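Local coordinates for histone-lysine N-methyltransferase SETMAR (PDB 3K9J), which joins a histone H3 lysine methyltransferase to a mariner-derived transposase domain, the part crystallised here, and acts in DNA double-strand break repair, at residues B[95-100]-B[207-212]. The protein carries 3 engineered substitutions. Numbering follows the deposited sequence.
With EDO (1,2-ethanediol), chain H.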
# COMPACT_ATOMS: atom_id res chain seq x y z
N ALA B 95 18.91 9.14 8.32
CA ALA B 95 19.68 10.02 9.17
C ALA B 95 20.53 9.28 10.21
O ALA B 95 21.46 9.86 10.76
CB ALA B 95 18.76 11.00 9.87
N GLY B 96 20.22 8.02 10.49
CA GLY B 96 21.01 7.26 11.46
C GLY B 96 20.18 6.45 12.44
O GLY B 96 18.96 6.31 12.28
N LEU B 97 20.84 5.92 13.46
CA LEU B 97 20.19 5.12 14.48
C LEU B 97 19.21 5.99 15.30
O LEU B 97 19.55 7.10 15.71
CB LEU B 97 21.26 4.50 15.40
CG LEU B 97 20.85 3.52 16.49
CD1 LEU B 97 20.07 2.36 15.88
CD2 LEU B 97 22.10 3.01 17.25
N ILE B 98 17.99 5.53 15.50
CA ILE B 98 17.08 6.32 16.32
C ILE B 98 16.96 5.74 17.73
O ILE B 98 17.05 6.48 18.72
CB ILE B 98 15.69 6.49 15.68
CG1 ILE B 98 15.80 7.16 14.30
CG2 ILE B 98 14.76 7.30 16.61
CD1 ILE B 98 14.56 6.99 13.45
N HIS B 99 16.79 4.43 17.83
CA HIS B 99 16.45 3.81 19.10
C HIS B 99 16.56 2.31 18.95
O HIS B 99 16.28 1.78 17.89
CB HIS B 99 15.01 4.21 19.47
CG HIS B 99 14.46 3.49 20.66
ND1 HIS B 99 13.40 2.60 20.57
CD2 HIS B 99 14.78 3.54 21.97
CE1 HIS B 99 13.12 2.13 21.77
NE2 HIS B 99 13.94 2.68 22.64
N TYR B 100 17.01 1.62 20.00
CA TYR B 100 16.90 0.17 20.03
C TYR B 100 16.62 -0.22 21.47
O TYR B 100 16.88 0.55 22.37
CB TYR B 100 18.17 -0.52 19.51
CG TYR B 100 19.43 -0.17 20.27
CD1 TYR B 100 20.21 0.91 19.89
CD2 TYR B 100 19.84 -0.92 21.36
CE1 TYR B 100 21.35 1.24 20.59
CE2 TYR B 100 20.98 -0.59 22.06
CZ TYR B 100 21.74 0.49 21.66
OH TYR B 100 22.89 0.83 22.34
N PHE B 207 28.42 -2.83 17.63
CA PHE B 207 28.14 -2.75 16.19
C PHE B 207 27.28 -1.56 15.75
O PHE B 207 27.73 -0.75 14.93
CB PHE B 207 27.47 -4.03 15.68
CG PHE B 207 27.13 -3.97 14.21
CD1 PHE B 207 28.12 -4.10 13.26
CD2 PHE B 207 25.83 -3.75 13.80
CE1 PHE B 207 27.82 -4.04 11.90
CE2 PHE B 207 25.53 -3.68 12.46
CZ PHE B 207 26.52 -3.83 11.50
N VAL B 208 26.04 -1.47 16.23
CA VAL B 208 25.11 -0.50 15.65
C VAL B 208 25.54 0.92 15.97
O VAL B 208 25.28 1.84 15.21
CB VAL B 208 23.63 -0.70 16.10
CG1 VAL B 208 23.05 -2.00 15.54
CG2 VAL B 208 23.51 -0.65 17.60
N GLU B 209 26.21 1.08 17.10
CA GLU B 209 26.57 2.42 17.55
C GLU B 209 27.89 2.89 16.95
O GLU B 209 28.22 4.08 17.00
CB GLU B 209 26.63 2.49 19.08
CG GLU B 209 25.27 2.29 19.72
CD GLU B 209 25.22 2.75 21.17
OE1 GLU B 209 26.26 2.71 21.86
OE2 GLU B 209 24.13 3.15 21.61
N SER B 210 28.64 1.96 16.37
CA SER B 210 29.94 2.30 15.81
C SER B 210 29.82 2.67 14.32
O SER B 210 30.76 3.21 13.75
CB SER B 210 30.91 1.14 15.98
OG SER B 210 30.54 0.04 15.18
N GLN B 211 28.68 2.36 13.70
CA GLN B 211 28.48 2.67 12.27
C GLN B 211 28.30 4.15 12.04
O GLN B 211 27.77 4.87 12.89
CB GLN B 211 27.27 1.91 11.71
CG GLN B 211 27.34 0.41 11.88
CD GLN B 211 28.67 -0.15 11.43
OE1 GLN B 211 29.20 0.25 10.39
NE2 GLN B 211 29.24 -1.07 12.21
N SER B 212 28.73 4.62 10.87
CA SER B 212 28.52 6.01 10.50
C SER B 212 27.06 6.22 10.13
O SER B 212 26.35 5.26 9.81
CB SER B 212 29.39 6.38 9.30
OG SER B 212 29.10 5.52 8.22
C1 EDO H . 30.63 -1.33 5.80
O1 EDO H . 30.72 -0.13 6.59
C2 EDO H . 29.88 -2.38 6.61
O2 EDO H . 30.09 -2.12 8.01
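The edge strand of the transposase sheet meets the last turn of helix 197-210 through Leu97 and Tyr100 on the strand and Val208 and Glu209 on the helix. The CG2 methyl of Val208 touches both strand side chains. Val208 CG2 sits 3.9 Å from Leu97 CD2 and 4.1 Å from Tyr100 CE1, over one face of the tyrosine ring. Leu97 and Val208 cross at about a right angle. With CG of Leu97 opposite its own backbone N (chi1 -174°), CD2 extends to the helix and also comes 4.1 Å from Glu209 CG. Ile90 of the neighbouring strand 85-93 touches both Leu97 and Val208.

The five-stranded mixed sheet, with strand order 3-2-1-4-5, is the RNase H-like core of DDE transposases, and helix 197-210 packs on it here. A classic beta bulge, in which Ile98 and His99 both face Trp91, lies between Leu97 and Tyr100. Leu97 and Tyr100, either side of the bulge in sequence, both point their CB toward the helix.

Tyr100 OH donates a hydrogen bond of 2.7 Å to Glu209 OE2. The oxygen lies in the plane of the ring, at its edge. The hydroxyl comes from above the carboxylate plane, 76° out of it. Glu209 reaches the hydroxyl with a chain extended beyond CG. Its OE1 is bonded to Gln205 NE2, so both carboxylate oxygens are held, and Phe204, on the same helix, meets the Tyr100 ring edge-to-face. A leucine at Tyr100 would probably leave Glu209 OE2 without this donor and uncover part of Val208. Gln211 NE2 bonds back to Phe207 O at 3.1 Å.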